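Local coordinates for protein formate oxidase (Aspergillus oryzae, PDB 5ZU2) that oxidises formate with the help of a bound FAD cofactor, probably through the flavin chemistry shared by the GMC oxidoreductase family, at residues Y98-P103 with C199-Y204; A38-P43 with G87-G92; H105-D110 with L387-F392. The protein carries 1 engineered substitution. All coordinates share one frame; numbering follows the deposited sequence.

Contact 1. Residues Y98-P103 with C199-Y204; sequences YFTWVP and CCDTIY. With FAD (flavin-adenine dinucleotide), chain D.
The carbonyl oxygen of F99 is gripped from the T202 side: T202 N donates to F99 O at 2.8 Å in a nearly straight bond (162°), and the CA-H of D201 reaches the same F99 O at 3.2 Å from CA. T202 OG1 also lies near this carbonyl, because chi1 of 44° wedges the hydroxyl between its own N and carbonyl carbon; Q555 NE2 hydrogen-bonds to this hydroxyl as well. I203 lies over one face of the F99 ring in a CH-pi contact, its CD1 3.6 Å from the centroid, only 20° off the normal, and toward the rim. W101 carries its indole past T202, so that T202 CG2 meets W101 CE3 at 3.5 Å. T100 and D201 form a non-hydrogen-bonded antiparallel pair; a water spans their side chains, accepting from T100 OG1 and donating to D201 OD1. A second water links W101 O to C200 N. The backbone of T100 meets the flavin: its N donates to FAD O4 at 3.2 Å, and FAD N3 makes a weak bond back to T100 O, which Q555 also binds. The Y98 ring lies with one face toward FAD C6. Strand 100-101, paired antiparallel with 195-204, thus presents the T100 backbone to the pyrimidine edge of the isoalloxazine, in the FAD pocket of this GMC oxidoreductase.

Contact 2. Residues A38-P43 with G87-G92; sequences AGIGNP and GKTLGG. With FAD (flavin-adenine dinucleotide), chain D.
I40 and T89 lie side by side because of their first torsions: I40 carries CG1 between its N and carbonyl carbon (chi1 57°), while T89 swings OG1 opposite its N (chi1 168°), so that I40 CG1 rests against T89 OG1 at 3.5 Å. The same hydroxyl also packs on P43 CB and donates to L90 O at 3.0 Å, the carbonyl of the next residue, which S95 OG binds too. One backbone bond joins the segments directly, L90 N to I40 O at 2.8 Å, with the donor nearly in line with the carbonyl. L90 then leans over the far end of the loop: its CB meets P43 CD at 3.8 Å, and its CD2 approaches G41 O. Both segments are loops of the FAD-binding Rossmann-type domain of the GMC family. Loop 38-43 follows strand 33-36; loop 87-92 opens the stretch that matches the family's N-terminal signature, and there a type II beta turn runs from T89 to G92, closed by a bond from G92 N to T89 O. G39 CA comes within 3.9 Å of T89 N, a closeness possible because glycine has no side chain between them; its own N donates to E37, an FAD-binding residue. A water accepts from I40 N and donates to K88 O, a second, indirect link between the loops. K88, fully extended, makes a cation-pi contact with W65, also an FAD-binding residue. Toward the cofactor, A38 N lies 3.1 Å from the adenine N3A, and T89 O lies 3.2 Å from the ribose O3B.

Contact 3. Residues H105-D110 with L387-F392; sequences HKATFD and LGQPHF
The H105 ring receives Q389 over one face: Q389 CB stands 3.8 Å from the ring centroid and 18° off its normal, a CH-pi contact. H105 is the N-cap of the short helix 106-110, and the loop 387-392 that leads into strand 392-397 rests against this first turn. Beside the ring contact, A107 CB packs on L387 CB at 3.6 Å, and P390 CD meets H105 CD2 obliquely. The polar tie is Q389 NE2 to T108 OG1, 3.0 Å and nearly straight, with the hydroxyl lying in the amide plane. T108 OG1 also hydrogen-bonds to D551 OD1, so the threonine joins the loop to a third part of the chain. The bent Q389 chain, with CG tucked between its N and carbonyl carbon (chi1 49°), folds its amide back to reach T108. What positions these groups lies one step out. Q389 OE1 accepts from L387 N at 2.8 Å, so with NE2 on T108 both ends of the amide are engaged and its rotation is set. The imidazole is held by the helix it caps: A107 N donates to H105 ND1 at 3.0 Å, approaching 17° out of the ring plane.

Residues 87-92, 98-103 and 105-110 follow one another within a single stretch that matches the GMC signature, and each meets a different partner. Contacts 1 and 2 both touch FAD, at its isoalloxazine and at its adenosine end respectively; their centres are 20 Å apart and their nearest atoms about 10 Å. Contact 3 stands farther off, with the T108 side chain about 14 Å from the cofactor. It nevertheless touches contact 1, P103 O lying 3.3 Å from F109 CE2, since helix 106-110 follows strand 100-101 in the chain. Contacts 2 and 3 lie on opposite sides of the chain's centre, 33 Å between centres.

Contact 1. Residues Y98-P103 with C199-Y204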
loop_
_atom_site.group_PDB
_atom_site.type_symbol
_atom_site.label_atom_id
_atom_site.label_comp_id
_atom_site.label_asym_id
_atom_site.label_seq_id
_atom_site.Cartn_x
_atom_site.Cartn_y
_atom_site.Cartn_z
ATOM N N TYR A 98 -2.335 6.878 -2.831
ATOM C CA TYR A 98 -3.588 7.637 -2.766
ATOM C C TYR A 98 -4.013 7.974 -1.328
ATOM O O TYR A 98 -5.206 8.120 -1.027
ATOM C CB TYR A 98 -4.682 6.910 -3.555
ATOM C CG TYR A 98 -4.212 6.697 -4.975
ATOM C CD1 TYR A 98 -3.551 7.718 -5.661
ATOM C CD2 TYR A 98 -4.353 5.467 -5.612
ATOM C CE1 TYR A 98 -3.060 7.527 -6.959
ATOM C CE2 TYR A 98 -3.877 5.265 -6.906
ATOM C CZ TYR A 98 -3.233 6.300 -7.579
ATOM O OH TYR A 98 -2.745 6.102 -8.858
ATOM N N PHE A 99 -3.030 8.150 -0.450
ATOM C CA PHE A 99 -3.112 8.948 0.773
ATOM C C PHE A 99 -3.866 8.367 1.959
ATOM O O PHE A 99 -3.585 8.783 3.084
ATOM C CB PHE A 99 -3.769 10.291 0.447
ATOM C CG PHE A 99 -3.160 10.973 -0.712
ATOM C CD1 PHE A 99 -1.927 11.582 -0.590
ATOM C CD2 PHE A 99 -3.799 10.990 -1.946
ATOM C CE1 PHE A 99 -1.344 12.236 -1.684
ATOM C CE2 PHE A 99 -3.218 11.606 -3.034
ATOM C CZ PHE A 99 -1.988 12.231 -2.903
ATOM N N THR A 100 -4.683 7.329 1.768
ATOM C CA THR A 100 -5.536 6.856 2.853
ATOM C C THR A 100 -4.706 6.285 3.985
ATOM O O THR A 100 -3.747 5.550 3.752
ATOM C CB THR A 100 -6.528 5.811 2.363
ATOM O OG1 THR A 100 -7.372 6.405 1.373
ATOM C CG2 THR A 100 -7.379 5.325 3.524
ATOM N N TRP A 101 -5.052 6.671 5.209
ATOM C CA TRP A 101 -4.299 6.334 6.413
ATOM C C TRP A 101 -5.236 5.604 7.356
ATOM O O TRP A 101 -6.097 6.235 7.981
ATOM C CB TRP A 101 -3.735 7.594 7.062
ATOM C CG TRP A 101 -2.909 7.349 8.300
ATOM C CD1 TRP A 101 -3.358 7.294 9.591
ATOM C CD2 TRP A 101 -1.491 7.142 8.359
ATOM N NE1 TRP A 101 -2.310 7.055 10.441
ATOM C CE2 TRP A 101 -1.155 6.957 9.715
ATOM C CE3 TRP A 101 -0.480 7.074 7.397
ATOM C CZ2 TRP A 101 0.143 6.721 10.131
ATOM C CZ3 TRP A 101 0.805 6.841 7.810
ATOM C CH2 TRP A 101 1.112 6.665 9.165
ATOM N N VAL A 102 -5.065 4.287 7.459
ATOM C CA VAL A 102 -5.980 3.434 8.209
ATOM C C VAL A 102 -5.210 2.192 8.660
ATOM O O VAL A 102 -4.540 1.548 7.844
ATOM C CB VAL A 102 -7.216 3.088 7.357
ATOM C CG1 VAL A 102 -6.786 2.605 5.972
ATOM C CG2 VAL A 102 -8.084 2.035 8.049
ATOM N N PRO A 103 -5.224 1.843 9.940
ATOM C CA PRO A 103 -4.369 0.739 10.398
ATOM C C PRO A 103 -4.862 -0.650 10.036
ATOM O O PRO A 103 -4.080 -1.479 9.563
ATOM C CB PRO A 103 -4.344 0.920 11.923
ATOM C CG PRO A 103 -5.625 1.658 12.249
ATOM C CD PRO A 103 -6.006 2.457 11.025
ATOM N N CYS A 199 -12.323 9.531 6.039
ATOM C CA CYS A 199 -10.990 8.951 6.119
ATOM C C CYS A 199 -9.963 10.016 6.475
ATOM O O CYS A 199 -10.147 11.210 6.202
ATOM C CB CYS A 199 -10.610 8.296 4.785
ATOM S SG CYS A 199 -10.718 9.384 3.302
ATOM N N CYS A 200 -8.860 9.571 7.072
ATOM C CA CYS A 200 -7.677 10.403 7.267
ATOM C C CYS A 200 -6.691 10.147 6.139
ATOM O O CYS A 200 -6.740 9.109 5.473
ATOM C CB CYS A 200 -7.016 10.129 8.623
ATOM S SG CYS A 200 -8.010 10.707 10.041
ATOM N N ASP A 201 -5.801 11.115 5.918
ATOM C CA ASP A 201 -4.955 11.109 4.741
ATOM C C ASP A 201 -3.555 11.612 5.044
ATOM O O ASP A 201 -3.360 12.490 5.885
ATOM C CB ASP A 201 -5.564 11.958 3.633
ATOM C CG ASP A 201 -6.745 11.286 2.996
ATOM O OD1 ASP A 201 -6.520 10.322 2.231
ATOM O OD2 ASP A 201 -7.900 11.691 3.274
ATOM N N THR A 202 -2.578 11.062 4.326
ATOM C CA THR A 202 -1.235 11.635 4.346
ATOM C C THR A 202 -1.236 12.875 3.455
ATOM O O THR A 202 -0.438 12.978 2.514
ATOM C CB THR A 202 -0.162 10.617 3.898
ATOM O OG1 THR A 202 -0.602 9.889 2.738
ATOM C CG2 THR A 202 0.190 9.631 5.037
ATOM N N ILE A 203 -2.161 13.800 3.747
ATOM C CA ILE A 203 -2.243 15.119 3.128
ATOM C C ILE A 203 -2.421 16.144 4.241
ATOM O O ILE A 203 -3.136 15.890 5.213
ATOM C CB ILE A 203 -3.406 15.227 2.113
ATOM C CG1 ILE A 203 -3.258 14.187 1.001
ATOM C CG2 ILE A 203 -3.495 16.633 1.542
ATOM C CD1 ILE A 203 -4.489 13.989 0.124
ATOM N N TYR A 204 -1.736 17.278 4.131
ATOM C CA TYR A 204 -1.973 18.359 5.078
ATOM C C TYR A 204 -1.689 19.693 4.399
ATOM O O TYR A 204 -0.667 19.847 3.718
ATOM C CB TYR A 204 -1.135 18.200 6.346
ATOM C CG TYR A 204 -1.406 19.263 7.400
ATOM C CD1 TYR A 204 -2.691 19.500 7.864
ATOM C CD2 TYR A 204 -0.364 20.008 7.951
ATOM C CE1 TYR A 204 -2.947 20.466 8.825
ATOM C CE2 TYR A 204 -0.602 20.969 8.923
ATOM C CZ TYR A 204 -1.894 21.190 9.358
ATOM O OH TYR A 204 -2.130 22.135 10.315
HETATM P PA FAD D . 8.300 1.395 -1.187
HETATM O O1A FAD D . 7.862 1.123 -2.555
HETATM O O2A FAD D . 7.619 2.586 -0.527
HETATM O O5B FAD D . 9.909 1.641 -1.106
HETATM C C5B FAD D . 10.843 0.870 -1.896
HETATM C C4B FAD D . 11.969 1.796 -2.292
HETATM O O4B FAD D . 13.109 1.029 -2.751
HETATM C C3B FAD D . 11.638 2.792 -3.406
HETATM O O3B FAD D . 12.136 4.095 -3.122
HETATM C C2B FAD D . 12.365 2.208 -4.616
HETATM O O2B FAD D . 12.724 3.181 -5.603
HETATM C C1B FAD D . 13.592 1.599 -3.944
HETATM N N9A FAD D . 14.225 0.553 -4.738
HETATM C C8A FAD D . 13.608 -0.574 -5.205
HETATM N N7A FAD D . 14.391 -1.365 -5.895
HETATM C C5A FAD D . 15.603 -0.700 -5.913
HETATM C C6A FAD D . 16.847 -1.016 -6.495
HETATM N N6A FAD D . 17.065 -2.126 -7.209
HETATM N N1A FAD D . 17.868 -0.145 -6.307
HETATM C C2A FAD D . 17.641 0.962 -5.597
HETATM N N3A FAD D . 16.511 1.369 -5.010
HETATM C C4A FAD D . 15.520 0.489 -5.207
HETATM N N1 FAD D . -1.371 2.505 0.926
HETATM C C2 FAD D . -2.297 3.054 1.766
HETATM O O2 FAD D . -2.300 2.799 2.980
HETATM N N3 FAD D . -3.266 3.927 1.254
HETATM C C4 FAD D . -3.403 4.312 -0.079
HETATM O O4 FAD D . -4.308 5.080 -0.420
HETATM C C4X FAD D . -2.400 3.719 -0.958
HETATM N N5 FAD D . -2.446 4.016 -2.236
HETATM C C5X FAD D . -1.497 3.455 -3.068
HETATM C C6 FAD D . -1.522 3.789 -4.427
HETATM C C7 FAD D . -0.583 3.270 -5.311
HETATM C C7M FAD D . -0.652 3.647 -6.773
HETATM C C8 FAD D . 0.413 2.402 -4.825
HETATM C C8M FAD D . 1.447 1.823 -5.749
HETATM C C9 FAD D . 0.450 2.077 -3.467
HETATM C C9A FAD D . -0.495 2.594 -2.586
HETATM N N10 FAD D . -0.479 2.307 -1.199
HETATM C C10 FAD D . -1.422 2.838 -0.360
HETATM C "C1'" FAD D . 0.482 1.361 -0.633
HETATM C "C2'" FAD D . 1.659 2.002 0.077
HETATM O "O2'" FAD D . 2.042 3.202 -0.590
HETATM C "C3'" FAD D . 2.822 1.011 0.038
HETATM O "O3'" FAD D . 2.389 -0.283 0.448
HETATM C "C4'" FAD D . 4.053 1.394 0.853
HETATM O "O4'" FAD D . 4.454 2.715 0.480
HETATM C "C5'" FAD D . 5.136 0.355 0.657
HETATM O "O5'" FAD D . 6.320 0.774 1.364
HETATM P P FAD D . 7.671 -0.010 1.240
HETATM O O1P FAD D . 8.666 0.821 2.053
HETATM O O2P FAD D . 7.393 -1.444 1.583
HETATM O O3P FAD D . 8.054 0.111 -0.292
HETATM O O HOH W 1 -8.342 8.977 1.124
HETATM O O HOH W 2 -8.589 6.760 7.643
#

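Contact 2. Residues A38-P43 with G87-G92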
loop_
_atom_site.group_PDB
_atom_site.type_symbol
_atom_site.label_atom_id
_atom_site.label_comp_id
_atom_site.label_asym_id
_atom_site.label_seq_id
_atom_site.Cartn_x
_atom_site.Cartn_y
_atom_site.Cartn_z
ATOM N N ALA A 38 17.119 4.280 -6.002
ATOM C CA ALA A 38 17.232 4.244 -7.465
ATOM C C ALA A 38 16.727 5.521 -8.130
ATOM O O ALA A 38 17.299 5.945 -9.142
ATOM C CB ALA A 38 16.502 3.019 -8.037
ATOM N N GLY A 39 15.699 6.158 -7.571
ATOM C CA GLY A 39 15.095 7.336 -8.163
ATOM C C GLY A 39 15.673 8.630 -7.617
ATOM O O GLY A 39 16.643 8.640 -6.861
ATOM N N ILE A 40 15.019 9.743 -7.984
ATOM C CA ILE A 40 15.478 11.084 -7.614
ATOM C C ILE A 40 15.517 11.295 -6.098
ATOM O O ILE A 40 14.771 10.670 -5.328
ATOM C CB ILE A 40 14.586 12.165 -8.251
ATOM C CG1 ILE A 40 13.137 11.955 -7.848
ATOM C CG2 ILE A 40 14.723 12.212 -9.781
ATOM C CD1 ILE A 40 12.364 13.236 -7.820
ATOM N N GLY A 41 16.379 12.224 -5.672
ATOM C CA GLY A 41 16.545 12.597 -4.284
ATOM C C GLY A 41 15.722 13.771 -3.827
ATOM O O GLY A 41 15.657 14.040 -2.626
ATOM N N ASN A 42 15.073 14.494 -4.741
ATOM C CA ASN A 42 14.398 15.750 -4.406
ATOM C C ASN A 42 12.910 15.734 -4.745
ATOM O O ASN A 42 12.424 16.635 -5.439
ATOM C CB ASN A 42 15.096 16.896 -5.128
ATOM C CG ASN A 42 15.084 16.728 -6.651
ATOM O OD1 ASN A 42 15.106 15.608 -7.175
ATOM N ND2 ASN A 42 15.101 17.845 -7.356
ATOM N N PRO A 43 12.144 14.763 -4.223
ATOM C CA PRO A 43 10.708 14.699 -4.575
ATOM C C PRO A 43 9.920 15.917 -4.129
ATOM O O PRO A 43 8.836 16.161 -4.668
ATOM C CB PRO A 43 10.211 13.440 -3.845
ATOM C CG PRO A 43 11.171 13.265 -2.701
ATOM C CD PRO A 43 12.515 13.716 -3.250
ATOM N N GLY A 87 6.553 3.287 -6.435
ATOM C CA GLY A 87 7.296 4.536 -6.467
ATOM C C GLY A 87 8.771 4.305 -6.726
ATOM O O GLY A 87 9.394 3.431 -6.115
ATOM N N LYS A 88 9.334 5.093 -7.641
ATOM C CA LYS A 88 10.760 5.095 -7.966
ATOM C C LYS A 88 11.222 6.543 -7.804
ATOM O O LYS A 88 11.173 7.339 -8.754
ATOM C CB LYS A 88 10.992 4.554 -9.361
ATOM C CG LYS A 88 12.441 4.528 -9.799
ATOM C CD LYS A 88 12.595 3.811 -11.150
ATOM C CE LYS A 88 14.043 3.896 -11.635
ATOM N NZ LYS A 88 14.293 3.103 -12.867
ATOM N N THR A 89 11.580 6.886 -6.564
ATOM C CA THR A 89 11.905 8.217 -6.068
ATOM C C THR A 89 12.178 8.080 -4.579
ATOM O O THR A 89 11.724 7.120 -3.952
ATOM C CB THR A 89 10.762 9.205 -6.284
ATOM O OG1 THR A 89 11.019 10.405 -5.549
ATOM C CG2 THR A 89 9.428 8.605 -5.813
ATOM N N LEU A 90 12.888 9.052 -4.006
ATOM C CA LEU A 90 12.929 9.124 -2.548
ATOM C C LEU A 90 11.502 9.202 -2.020
ATOM O O LEU A 90 10.649 9.892 -2.587
ATOM C CB LEU A 90 13.756 10.324 -2.065
ATOM C CG LEU A 90 14.112 10.389 -0.568
ATOM C CD1 LEU A 90 15.147 9.333 -0.136
ATOM C CD2 LEU A 90 14.620 11.768 -0.194
ATOM N N GLY A 91 11.230 8.446 -0.962
ATOM C CA GLY A 91 9.877 8.254 -0.491
ATOM C C GLY A 91 9.191 7.027 -1.055
ATOM O O GLY A 91 8.128 6.643 -0.552
ATOM N N GLY A 92 9.738 6.424 -2.108
ATOM C CA GLY A 92 9.164 5.193 -2.625
ATOM C C GLY A 92 7.698 5.328 -3.006
ATOM O O GLY A 92 7.266 6.296 -3.647
HETATM P PA FAD D . 8.300 1.395 -1.187
HETATM O O1A FAD D . 7.862 1.123 -2.555
HETATM O O2A FAD D . 7.619 2.586 -0.527
HETATM O O5B FAD D . 9.909 1.641 -1.106
HETATM C C5B FAD D . 10.843 0.870 -1.896
HETATM C C4B FAD D . 11.969 1.796 -2.292
HETATM O O4B FAD D . 13.109 1.029 -2.751
HETATM C C3B FAD D . 11.638 2.792 -3.406
HETATM O O3B FAD D . 12.136 4.095 -3.122
HETATM C C2B FAD D . 12.365 2.208 -4.616
HETATM O O2B FAD D . 12.724 3.181 -5.603
HETATM C C1B FAD D . 13.592 1.599 -3.944
HETATM N N9A FAD D . 14.225 0.553 -4.738
HETATM C C8A FAD D . 13.608 -0.574 -5.205
HETATM N N7A FAD D . 14.391 -1.365 -5.895
HETATM C C5A FAD D . 15.603 -0.700 -5.913
HETATM C C6A FAD D . 16.847 -1.016 -6.495
HETATM N N6A FAD D . 17.065 -2.126 -7.209
HETATM N N1A FAD D . 17.868 -0.145 -6.307
HETATM C C2A FAD D . 17.641 0.962 -5.597
HETATM N N3A FAD D . 16.511 1.369 -5.010
HETATM C C4A FAD D . 15.520 0.489 -5.207
HETATM N N1 FAD D . -1.371 2.505 0.926
HETATM C C2 FAD D . -2.297 3.054 1.766
HETATM O O2 FAD D . -2.300 2.799 2.980
HETATM N N3 FAD D . -3.266 3.927 1.254
HETATM C C4 FAD D . -3.403 4.312 -0.079
HETATM O O4 FAD D . -4.308 5.080 -0.420
HETATM C C4X FAD D . -2.400 3.719 -0.958
HETATM N N5 FAD D . -2.446 4.016 -2.236
HETATM C C5X FAD D . -1.497 3.455 -3.068
HETATM C C6 FAD D . -1.522 3.789 -4.427
HETATM C C7 FAD D . -0.583 3.270 -5.311
HETATM C C7M FAD D . -0.652 3.647 -6.773
HETATM C C8 FAD D . 0.413 2.402 -4.825
HETATM C C8M FAD D . 1.447 1.823 -5.749
HETATM C C9 FAD D . 0.450 2.077 -3.467
HETATM C C9A FAD D . -0.495 2.594 -2.586
HETATM N N10 FAD D . -0.479 2.307 -1.199
HETATM C C10 FAD D . -1.422 2.838 -0.360
HETATM C "C1'" FAD D . 0.482 1.361 -0.633
HETATM C "C2'" FAD D . 1.659 2.002 0.077
HETATM O "O2'" FAD D . 2.042 3.202 -0.590
HETATM C "C3'" FAD D . 2.822 1.011 0.038
HETATM O "O3'" FAD D . 2.389 -0.283 0.448
HETATM C "C4'" FAD D . 4.053 1.394 0.853
HETATM O "O4'" FAD D . 4.454 2.715 0.480
HETATM C "C5'" FAD D . 5.136 0.355 0.657
HETATM O "O5'" FAD D . 6.320 0.774 1.364
HETATM P P FAD D . 7.671 -0.010 1.240
HETATM O O1P FAD D . 8.666 0.821 2.053
HETATM O O2P FAD D . 7.393 -1.444 1.583
HETATM O O3P FAD D . 8.054 0.111 -0.292
HETATM O O HOH W 3 13.009 9.088 -10.029
#

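Contact 3. Residues H105-D110 with L387-F392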
loop_
_atom_site.group_PDB
_atom_site.type_symbol
_atom_site.label_atom_id
_atom_site.label_comp_id
_atom_site.label_asym_id
_atom_site.label_seq_id
_atom_site.Cartn_x
_atom_site.Cartn_y
_atom_site.Cartn_z
ATOM N N HIS A 105 -7.602 -4.045 11.465
ATOM C CA HIS A 105 -8.468 -4.616 12.481
ATOM C C HIS A 105 -7.654 -5.374 13.532
ATOM O O HIS A 105 -6.684 -6.061 13.205
ATOM C CB HIS A 105 -9.488 -5.531 11.803
ATOM C CG HIS A 105 -10.620 -5.931 12.685
ATOM N ND1 HIS A 105 -10.486 -6.864 13.688
ATOM C CD2 HIS A 105 -11.909 -5.512 12.724
ATOM C CE1 HIS A 105 -11.651 -7.023 14.293
ATOM N NE2 HIS A 105 -12.529 -6.210 13.729
ATOM N N LYS A 106 -8.046 -5.227 14.800
ATOM C CA LYS A 106 -7.270 -5.799 15.900
ATOM C C LYS A 106 -7.171 -7.322 15.789
ATOM O O LYS A 106 -6.103 -7.906 16.009
ATOM C CB LYS A 106 -7.881 -5.366 17.236
ATOM C CG LYS A 106 -7.371 -6.081 18.494
ATOM C CD LYS A 106 -8.031 -5.466 19.755
ATOM C CE LYS A 106 -7.789 -6.275 21.056
ATOM N NZ LYS A 106 -7.269 -7.640 20.810
ATOM N N ALA A 107 -8.265 -7.986 15.436
ATOM C CA ALA A 107 -8.216 -9.437 15.345
ATOM C C ALA A 107 -7.172 -9.889 14.328
ATOM O O ALA A 107 -6.499 -10.905 14.527
ATOM C CB ALA A 107 -9.595 -9.976 14.978
ATOM N N THR A 108 -7.025 -9.144 13.233
ATOM C CA THR A 108 -6.069 -9.515 12.204
ATOM C C THR A 108 -4.635 -9.397 12.714
ATOM O O THR A 108 -3.836 -10.339 12.591
ATOM C CB THR A 108 -6.286 -8.640 10.966
ATOM O OG1 THR A 108 -7.563 -8.944 10.390
ATOM C CG2 THR A 108 -5.177 -8.890 9.930
ATOM N N PHE A 109 -4.292 -8.243 13.289
ATOM C CA PHE A 109 -2.958 -8.061 13.842
ATOM C C PHE A 109 -2.671 -9.047 14.973
ATOM O O PHE A 109 -1.546 -9.531 15.105
ATOM C CB PHE A 109 -2.800 -6.627 14.323
ATOM C CG PHE A 109 -2.529 -5.644 13.221
ATOM C CD1 PHE A 109 -1.236 -5.477 12.728
ATOM C CD2 PHE A 109 -3.561 -4.870 12.694
ATOM C CE1 PHE A 109 -0.968 -4.550 11.731
ATOM C CE2 PHE A 109 -3.314 -3.943 11.691
ATOM C CZ PHE A 109 -2.012 -3.784 11.202
ATOM N N ASP A 110 -3.673 -9.371 15.788
ATOM C CA ASP A 110 -3.436 -10.333 16.856
ATOM C C ASP A 110 -2.952 -11.661 16.298
ATOM O O ASP A 110 -2.135 -12.340 16.936
ATOM C CB ASP A 110 -4.709 -10.531 17.687
ATOM C CG ASP A 110 -4.879 -9.468 18.768
ATOM O OD1 ASP A 110 -3.931 -8.686 19.016
ATOM O OD2 ASP A 110 -5.964 -9.423 19.396
ATOM N N LEU A 387 -13.246 -13.589 12.384
ATOM C CA LEU A 387 -13.163 -12.858 13.639
ATOM C C LEU A 387 -13.823 -11.486 13.546
ATOM O O LEU A 387 -13.437 -10.555 14.255
ATOM C CB LEU A 387 -11.703 -12.714 14.086
ATOM C CG LEU A 387 -10.828 -13.971 14.083
ATOM C CD1 LEU A 387 -9.420 -13.674 14.550
ATOM C CD2 LEU A 387 -11.452 -15.074 14.953
ATOM N N GLY A 388 -14.788 -11.331 12.649
ATOM C CA GLY A 388 -15.585 -10.120 12.633
ATOM C C GLY A 388 -14.993 -8.929 11.914
ATOM O O GLY A 388 -15.561 -7.831 12.008
ATOM N N GLN A 389 -13.882 -9.096 11.197
ATOM C CA GLN A 389 -13.284 -7.982 10.481
ATOM C C GLN A 389 -14.099 -7.644 9.224
ATOM O O GLN A 389 -15.010 -8.381 8.830
ATOM C CB GLN A 389 -11.798 -8.279 10.215
ATOM C CG GLN A 389 -11.502 -9.592 9.634
ATOM C CD GLN A 389 -11.161 -10.663 10.655
ATOM O OE1 GLN A 389 -12.032 -11.430 11.074
ATOM N NE2 GLN A 389 -9.882 -10.769 11.005
ATOM N N PRO A 390 -13.833 -6.502 8.589
ATOM C CA PRO A 390 -14.576 -6.162 7.371
ATOM C C PRO A 390 -14.359 -7.177 6.257
ATOM O O PRO A 390 -13.482 -8.047 6.314
ATOM C CB PRO A 390 -14.005 -4.797 6.967
ATOM C CG PRO A 390 -13.257 -4.302 8.117
ATOM C CD PRO A 390 -12.808 -5.486 8.895
ATOM N N HIS A 391 -15.237 -7.100 5.260
ATOM C CA HIS A 391 -15.030 -7.792 3.997
ATOM C C HIS A 391 -14.484 -6.870 2.915
ATOM O O HIS A 391 -13.695 -7.312 2.077
ATOM C CB HIS A 391 -16.337 -8.440 3.517
ATOM C CG HIS A 391 -16.740 -9.640 4.311
ATOM N ND1 HIS A 391 -18.052 -9.904 4.642
ATOM C CD2 HIS A 391 -16.008 -10.650 4.844
ATOM C CE1 HIS A 391 -18.115 -11.030 5.333
ATOM N NE2 HIS A 391 -16.888 -11.500 5.477
ATOM N N PHE A 392 -14.863 -5.593 2.917
ATOM C CA PHE A 392 -14.447 -4.679 1.865
ATOM C C PHE A 392 -13.940 -3.361 2.428
ATOM O O PHE A 392 -14.268 -2.977 3.554
ATOM C CB PHE A 392 -15.590 -4.413 0.887
ATOM C CG PHE A 392 -15.887 -5.597 0.014
ATOM C CD1 PHE A 392 -15.195 -5.780 -1.182
ATOM C CD2 PHE A 392 -16.807 -6.562 0.425
ATOM C CE1 PHE A 392 -15.451 -6.899 -1.972
ATOM C CE2 PHE A 392 -17.057 -7.666 -0.347
ATOM C CZ PHE A 392 -16.378 -7.836 -1.553
#